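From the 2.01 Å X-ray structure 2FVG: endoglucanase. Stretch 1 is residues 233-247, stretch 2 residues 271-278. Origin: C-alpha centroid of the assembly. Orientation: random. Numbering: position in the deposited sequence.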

ATOM      1  N   ARG A 233      -8.236  22.085   1.607  1.00 43.85           N
ATOM      2  CA  ARG A 233      -8.864  21.539   2.823  1.00 39.05           C
ATOM      3  C   ARG A 233     -10.386  21.396   2.740  1.00 37.72           C
ATOM      4  O   ARG A 233     -11.012  20.890   3.679  1.00 33.99           O
ATOM      5  CB  ARG A 233      -8.487  22.370   4.060  1.00 37.96           C
ATOM      6  CG  ARG A 233      -7.003  22.373   4.417  1.00 37.72           C
ATOM      7  CD  ARG A 233      -6.746  23.286   5.599  1.00 37.92           C
ATOM      8  NE  ARG A 233      -5.319  23.420   5.886  1.00 43.91           N
ATOM      9  CZ  ARG A 233      -4.805  24.172   6.859  1.00 45.08           C
ATOM     10  NH1 ARG A 233      -5.593  24.874   7.666  1.00 46.64           N
ATOM     11  NH2 ARG A 233      -3.491  24.221   7.031  1.00 45.20           N
ATOM     12  N   LYS A 234     -10.983  21.836   1.633  1.00 36.84           N
ATOM     13  CA  LYS A 234     -12.437  21.741   1.481  1.00 36.11           C
ATOM     14  C   LYS A 234     -12.876  20.840   0.312  1.00 35.90           C
ATOM     15  O   LYS A 234     -13.785  20.012   0.477  1.00 35.63           O
ATOM     16  CB  LYS A 234     -13.069  23.136   1.406  1.00 37.18           C
ATOM     17  CG  LYS A 234     -14.594  23.133   1.410  1.00 43.55           C
ATOM     18  CD  LYS A 234     -15.160  24.527   1.575  1.00 47.17           C
ATOM     19  CE  LYS A 234     -16.679  24.496   1.691  1.00 51.55           C
ATOM     20  NZ  LYS A 234     -17.228  25.870   1.906  1.00 58.28           N
ATOM     21  N   TRP A 235     -12.228  20.983  -0.848  1.00 33.16           N
ATOM     22  CA  TRP A 235     -12.557  20.162  -2.027  1.00 33.99           C
ATOM     23  C   TRP A 235     -11.541  19.011  -2.208  1.00 31.28           C
ATOM     24  O   TRP A 235     -10.778  18.969  -3.167  1.00 31.46           O
ATOM     25  CB  TRP A 235     -12.669  21.028  -3.297  1.00 34.96           C
ATOM     26  CG  TRP A 235     -13.396  22.324  -3.056  1.00 39.83           C
ATOM     27  CD1 TRP A 235     -12.849  23.582  -3.047  1.00 40.61           C
ATOM     28  CD2 TRP A 235     -14.785  22.490  -2.735  1.00 40.66           C
ATOM     29  NE1 TRP A 235     -13.814  24.522  -2.761  1.00 41.94           N
ATOM     30  CE2 TRP A 235     -15.011  23.882  -2.561  1.00 42.91           C
ATOM     31  CE3 TRP A 235     -15.862  21.605  -2.584  1.00 43.46           C
ATOM     32  CZ2 TRP A 235     -16.276  24.410  -2.246  1.00 40.13           C
ATOM     33  CZ3 TRP A 235     -17.131  22.133  -2.273  1.00 43.71           C
ATOM     34  CH2 TRP A 235     -17.319  23.521  -2.107  1.00 43.20           C
ATOM     35  N   ALA A 236     -11.549  18.078  -1.267  1.00 30.53           N
ATOM     36  CA  ALA A 236     -10.629  16.947  -1.286  1.00 28.33           C
ATOM     37  C   ALA A 236     -11.305  15.742  -0.671  1.00 27.29           C
ATOM     38  O   ALA A 236     -12.432  15.854  -0.203  1.00 29.96           O
ATOM     39  CB  ALA A 236      -9.361  17.297  -0.512  1.00 28.77           C
ATOM     40  N   THR A 237     -10.626  14.596  -0.701  1.00 26.04           N
ATOM     41  CA  THR A 237     -11.107  13.369  -0.104  1.00 30.68           C
ATOM     42  C   THR A 237     -10.801  13.544   1.379  1.00 31.32           C
ATOM     43  O   THR A 237      -9.642  13.774   1.756  1.00 33.53           O
ATOM     44  CB  THR A 237     -10.362  12.142  -0.667  1.00 30.35           C
ATOM     45  OG1 THR A 237     -10.344  12.209  -2.095  1.00 32.08           O
ATOM     46  CG2 THR A 237     -11.051  10.860  -0.243  1.00 31.96           C
ATOM     47  N   HIS A 238     -11.813  13.447   2.230  1.00 30.82           N
ATOM     48  CA  HIS A 238     -11.562  13.730   3.645  1.00 28.51           C
ATOM     49  C   HIS A 238     -11.537  12.605   4.636  1.00 24.97           C
ATOM     50  O   HIS A 238     -12.292  11.645   4.522  1.00 28.47           O
ATOM     51  CB  HIS A 238     -12.541  14.787   4.137  1.00 29.98           C
ATOM     52  CG  HIS A 238     -12.489  16.048   3.337  1.00 34.65           C
ATOM     53  ND1 HIS A 238     -11.340  16.808   3.221  1.00 36.12           N
ATOM     54  CD2 HIS A 238     -13.444  16.689   2.625  1.00 32.48           C
ATOM     55  CE1 HIS A 238     -11.588  17.857   2.457  1.00 36.59           C
ATOM     56  NE2 HIS A 238     -12.857  17.811   2.087  1.00 37.21           N
ATOM     57  N   LEU A 239     -10.671  12.756   5.640  1.00 25.22           N
ATOM     58  CA  LEU A 239     -10.611  11.823   6.763  1.00 25.83           C
ATOM     59  C   LEU A 239     -11.961  11.890   7.460  1.00 26.97           C
ATOM     60  O   LEU A 239     -12.484  12.978   7.691  1.00 26.97           O
ATOM     61  CB  LEU A 239      -9.513  12.229   7.754  1.00 25.36           C
ATOM     62  CG  LEU A 239      -8.029  12.130   7.378  1.00 25.16           C
ATOM     63  CD1 LEU A 239      -7.194  12.629   8.512  1.00 22.92           C
ATOM     64  CD2 LEU A 239      -7.646  10.715   7.078  1.00 25.03           C
ATOM     65  N   GLY A 240     -12.545  10.738   7.749  1.00 28.00           N
ATOM     66  CA  GLY A 240     -13.816  10.692   8.455  1.00 30.40           C
ATOM     67  C   GLY A 240     -15.048  10.552   7.583  1.00 30.42           C
ATOM     68  O   GLY A 240     -16.091  10.116   8.070  1.00 31.28           O
ATOM     69  N   ASP A 241     -14.942  10.922   6.307  1.00 29.20           N
ATOM     70  CA  ASP A 241     -16.089  10.828   5.383  1.00 30.02           C
ATOM     71  C   ASP A 241     -16.290   9.453   4.707  1.00 29.97           C
ATOM     72  O   ASP A 241     -17.179   9.304   3.869  1.00 29.32           O
ATOM     73  CB  ASP A 241     -16.059  11.978   4.355  1.00 30.54           C
ATOM     74  CG  ASP A 241     -16.370  13.346   4.989  1.00 35.49           C
ATOM     75  OD1 ASP A 241     -16.619  13.414   6.210  1.00 38.33           O
ATOM     76  OD2 ASP A 241     -16.377  14.362   4.264  1.00 38.89           O
ATOM     77  N   GLY A 242     -15.472   8.464   5.077  1.00 28.10           N
ATOM     78  CA  GLY A 242     -15.596   7.093   4.567  1.00 27.64           C
ATOM     79  C   GLY A 242     -14.674   6.743   3.410  1.00 27.15           C
ATOM     80  O   GLY A 242     -13.909   7.583   2.952  1.00 28.80           O
ATOM     81  N   PRO A 243     -14.688   5.470   2.978  1.00 27.68           N
ATOM     82  CA  PRO A 243     -13.877   5.125   1.822  1.00 25.11           C
ATOM     83  C   PRO A 243     -14.333   5.897   0.595  1.00 26.00           C
ATOM     84  O   PRO A 243     -15.549   6.138   0.417  1.00 24.09           O
ATOM     85  CB  PRO A 243     -14.149   3.636   1.618  1.00 26.42           C
ATOM     86  CG  PRO A 243     -15.470   3.368   2.356  1.00 25.08           C
ATOM     87  CD  PRO A 243     -15.408   4.302   3.535  1.00 24.37           C
ATOM     88  N   ALA A 244     -13.367   6.257  -0.246  1.00 22.42           N
ATOM     89  CA  ALA A 244     -13.591   6.990  -1.498  1.00 24.71           C
ATOM     90  C   ALA A 244     -13.809   6.007  -2.630  1.00 26.73           C
ATOM     91  O   ALA A 244     -13.042   5.067  -2.775  1.00 29.11           O
ATOM     92  CB  ALA A 244     -12.351   7.884  -1.845  1.00 18.55           C
ATOM     93  N   ILE A 245     -14.835   6.241  -3.451  1.00 27.78           N
ATOM     94  CA  ILE A 245     -15.154   5.357  -4.578  1.00 26.17           C
ATOM     95  C   ILE A 245     -14.722   6.104  -5.846  1.00 29.77           C
ATOM     96  O   ILE A 245     -15.230   7.184  -6.137  1.00 32.76           O
ATOM     97  CB  ILE A 245     -16.659   4.948  -4.528  1.00 29.11           C
ATOM     98  CG1 ILE A 245     -16.955   4.281  -3.175  1.00 26.97           C
ATOM     99  CG2 ILE A 245     -17.018   3.944  -5.622  1.00 27.92           C
ATOM    100  CD1 ILE A 245     -18.416   3.970  -2.958  1.00 44.25           C
ATOM    101  N   THR A 246     -13.715   5.578  -6.546  1.00 28.48           N
ATOM    102  CA  THR A 246     -13.213   6.205  -7.746  1.00 29.28           C
ATOM    103  C   THR A 246     -14.188   6.089  -8.919  1.00 31.43           C
ATOM    104  O   THR A 246     -14.735   5.020  -9.190  1.00 32.02           O
ATOM    105  CB  THR A 246     -11.829   5.631  -8.122  1.00 31.09           C
ATOM    106  OG1 THR A 246     -10.928   5.860  -7.042  1.00 30.54           O
ATOM    107  CG2 THR A 246     -11.267   6.282  -9.344  1.00 26.32           C
ATOM    108  N   PHE A 247     -14.399   7.201  -9.611  1.00 33.13           N
ATOM    109  CA  PHE A 247     -15.285   7.240 -10.778  1.00 33.66           C
ATOM    110  C   PHE A 247     -14.488   7.077 -12.083  1.00 33.12           C
ATOM    111  O   PHE A 247     -14.932   6.401 -13.005  1.00 32.55           O
ATOM    112  CB  PHE A 247     -16.114   8.537 -10.785  1.00 34.18           C
ATOM    113  CG  PHE A 247     -17.032   8.677 -11.982  1.00 34.67           C
ATOM    114  CD1 PHE A 247     -18.290   8.080 -11.994  1.00 34.94           C
ATOM    115  CD2 PHE A 247     -16.641   9.416 -13.089  1.00 35.71           C
ATOM    116  CE1 PHE A 247     -19.131   8.214 -13.098  1.00 28.25           C
ATOM    117  CE2 PHE A 247     -17.484   9.555 -14.196  1.00 34.76           C
ATOM    118  CZ  PHE A 247     -18.726   8.960 -14.196  1.00 33.67           C
TER
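Stretch 2 (271-278) IPFQMKRR

Stretch 2 (Ile 271 to Arg 278) runs extended beside stretch 1, with a short parallel pairing of Ala 244 with Gln 274 and Ile 245 with Met 275 (CA to CA 4.7 and 5.3 Å). Gln 274 N donates to Pro 243 O (2.9 Å), and Ile 245 N donates to Gln 274 O (2.9 Å). Beyond them the ladder loosens: the bond from Lys 276 N to Ile 245 O is weak (3.4 Å), and water 3 bridges the same two atoms. Gly 242 meets Phe 273 at a CA to CA distance of 4.2 Å; a CB there would clash with Pro 272 O and Phe 273 N.

Gln 274, with chi1 p and chi2 t, reaches into the loop before the strand, its amide bonding to the backbone of His 238, where the type II turn to Asp 241 begins, and of Gly 242 just after it. Its NE2 donates to His 238 O (2.8 Å) and Gly 242 O (3.0 Å), while OE1 accepts from His 238 N (2.9 Å); the chi3 of -47° sets the amide plane for all three. Water 2 links the same OE1 to Asp 241 OD2. Thr 237 CG2 packs 3.5 Å from Gln 274 CD, and its m rotamer brings OG1 to Arg 277 O (2.7 Å), to which it donates.

On the Ala 244 side of the sheet, Ala 244 CB lies 4.1 Å from Lys 276 CB. On the Ile 245 side, the m,t rotamer carries Ile 245 CD1 to 3.6 Å from Phe 273 CD2.

Arg 277 points its CB toward stretch 1 and folds back through m,t,m, laying one guanidinium face over Ala 236 N and Trp 235 CA. Arg 277 NH2 comes within 3.0 Å of Ala 236 O, and Arg 277 NH1 meets the edge of the Trp 235 ring, 3.6 Å from Trp 235 CE3.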

ATOM      1  N   ILE A 271     -22.969   2.050   4.949  1.00 32.77           N
ATOM      2  CA  ILE A 271     -21.538   2.279   5.025  1.00 31.39           C
ATOM      3  C   ILE A 271     -21.280   3.663   4.435  1.00 31.44           C
ATOM      4  O   ILE A 271     -21.656   3.905   3.293  1.00 31.56           O
ATOM      5  CB  ILE A 271     -20.736   1.226   4.223  1.00 33.23           C
ATOM      6  CG1 ILE A 271     -20.943  -0.171   4.798  1.00 27.90           C
ATOM      7  CG2 ILE A 271     -19.262   1.561   4.245  1.00 21.30           C
ATOM      8  CD1 ILE A 271     -20.284  -1.277   3.967  1.00 29.83           C
ATOM      9  N   PRO A 272     -20.683   4.577   5.228  1.00 29.86           N
ATOM     10  CA  PRO A 272     -20.372   5.910   4.726  1.00 30.42           C
ATOM     11  C   PRO A 272     -19.336   5.815   3.629  1.00 30.30           C
ATOM     12  O   PRO A 272     -18.411   4.988   3.702  1.00 31.43           O
ATOM     13  CB  PRO A 272     -19.759   6.623   5.939  1.00 30.68           C
ATOM     14  CG  PRO A 272     -20.120   5.797   7.121  1.00 30.22           C
ATOM     15  CD  PRO A 272     -20.281   4.405   6.638  1.00 29.52           C
ATOM     16  N   PHE A 273     -19.479   6.650   2.609  1.00 29.72           N
ATOM     17  CA  PHE A 273     -18.506   6.650   1.522  1.00 26.32           C
ATOM     18  C   PHE A 273     -18.469   8.048   0.983  1.00 28.86           C
ATOM     19  O   PHE A 273     -19.344   8.849   1.313  1.00 28.76           O
ATOM     20  CB  PHE A 273     -18.902   5.681   0.401  1.00 24.98           C
ATOM     21  CG  PHE A 273     -20.209   6.052  -0.314  1.00 27.46           C
ATOM     22  CD1 PHE A 273     -21.438   5.721   0.237  1.00 29.17           C
ATOM     23  CD2 PHE A 273     -20.192   6.715  -1.543  1.00 28.62           C
ATOM     24  CE1 PHE A 273     -22.648   6.068  -0.417  1.00 27.87           C
ATOM     25  CE2 PHE A 273     -21.383   7.050  -2.202  1.00 26.62           C
ATOM     26  CZ  PHE A 273     -22.608   6.729  -1.638  1.00 31.44           C
ATOM     27  N   GLN A 274     -17.456   8.344   0.176  1.00 27.08           N
ATOM     28  CA  GLN A 274     -17.371   9.653  -0.464  1.00 29.33           C
ATOM     29  C   GLN A 274     -16.880   9.435  -1.872  1.00 27.82           C
ATOM     30  O   GLN A 274     -16.432   8.340  -2.192  1.00 27.89           O
ATOM     31  CB  GLN A 274     -16.418  10.612   0.288  1.00 29.60           C
ATOM     32  CG  GLN A 274     -14.962  10.119   0.441  1.00 27.39           C
ATOM     33  CD  GLN A 274     -14.149  11.016   1.356  1.00 26.53           C
ATOM     34  OE1 GLN A 274     -14.186  12.231   1.223  1.00 21.06           O
ATOM     35  NE2 GLN A 274     -13.412  10.420   2.300  1.00 22.49           N
HETATM   36  N   MSE A 275     -17.010  10.458  -2.714  1.00 26.16           N
HETATM   37  CA  MSE A 275     -16.453  10.426  -4.055  1.00 27.46           C
HETATM   38  C   MSE A 275     -14.983  10.715  -3.911  1.00 28.88           C
HETATM   39  O   MSE A 275     -14.562  11.417  -3.012  1.00 29.27           O
HETATM   40  CB  MSE A 275     -17.057  11.500  -4.950  1.00 28.47           C
HETATM   41  CG  MSE A 275     -18.564  11.398  -5.115  1.00 37.34           C
HETATM   42 SE   MSE A 275     -19.078   9.676  -5.943  1.00 52.87          SE
HETATM   43  CE  MSE A 275     -21.080   9.804  -5.819  1.00 41.63           C
ATOM     44  N   LYS A 276     -14.206  10.175  -4.825  1.00 30.61           N
ATOM     45  CA  LYS A 276     -12.796  10.380  -4.849  1.00 32.33           C
ATOM     46  C   LYS A 276     -12.524  11.765  -5.451  1.00 35.48           C
ATOM     47  O   LYS A 276     -12.941  12.051  -6.579  1.00 36.88           O
ATOM     48  CB  LYS A 276     -12.193   9.276  -5.701  1.00 32.17           C
ATOM     49  CG  LYS A 276     -10.773   9.527  -6.166  1.00 28.87           C
ATOM     50  CD  LYS A 276      -9.766   9.239  -5.110  1.00 33.47           C
ATOM     51  CE  LYS A 276      -8.376   9.617  -5.625  1.00 42.65           C
ATOM     52  NZ  LYS A 276      -8.058   9.049  -6.974  1.00 52.67           N
ATOM     53  N   ARG A 277     -11.877  12.635  -4.677  1.00 35.01           N
ATOM     54  CA  ARG A 277     -11.488  13.973  -5.133  1.00 36.55           C
ATOM     55  C   ARG A 277      -9.996  14.104  -4.962  1.00 41.11           C
ATOM     56  O   ARG A 277      -9.496  14.030  -3.840  1.00 45.06           O
ATOM     57  CB  ARG A 277     -12.198  15.077  -4.348  1.00 33.12           C
ATOM     58  CG  ARG A 277     -13.640  15.251  -4.746  1.00 28.95           C
ATOM     59  CD  ARG A 277     -14.317  16.386  -4.016  1.00 24.84           C
ATOM     60  NE  ARG A 277     -14.539  16.080  -2.599  1.00 34.59           N
ATOM     61  CZ  ARG A 277     -15.235  16.862  -1.773  1.00 37.48           C
ATOM     62  NH1 ARG A 277     -15.795  17.981  -2.226  1.00 38.79           N
ATOM     63  NH2 ARG A 277     -15.383  16.527  -0.499  1.00 37.50           N
ATOM     64  N   ARG A 278      -9.277  14.290  -6.064  1.00 44.48           N
ATOM     65  CA  ARG A 278      -7.824  14.419  -6.018  1.00 45.60           C
ATOM     66  C   ARG A 278      -7.410  15.728  -6.659  1.00 46.87           C
ATOM     67  O   ARG A 278      -7.843  16.019  -7.775  1.00 47.77           O
ATOM     68  CB  ARG A 278      -7.205  13.248  -6.776  1.00 46.12           C
ATOM     69  CG  ARG A 278      -5.691  13.260  -6.893  1.00 53.58           C
ATOM     70  CD  ARG A 278      -5.231  12.144  -7.829  1.00 55.14           C
ATOM     71  NE  ARG A 278      -3.794  12.181  -8.061  1.00 50.98           N
TER
HETATM   72  O   HOH W   1      -7.719  14.130  -1.661  1.00 56.59           O
HETATM   73  O   HOH W   2     -16.445  14.075   1.589  1.00 48.26           O
HETATM   74  O   HOH W   3     -15.412   9.631  -7.679  1.00 55.68           O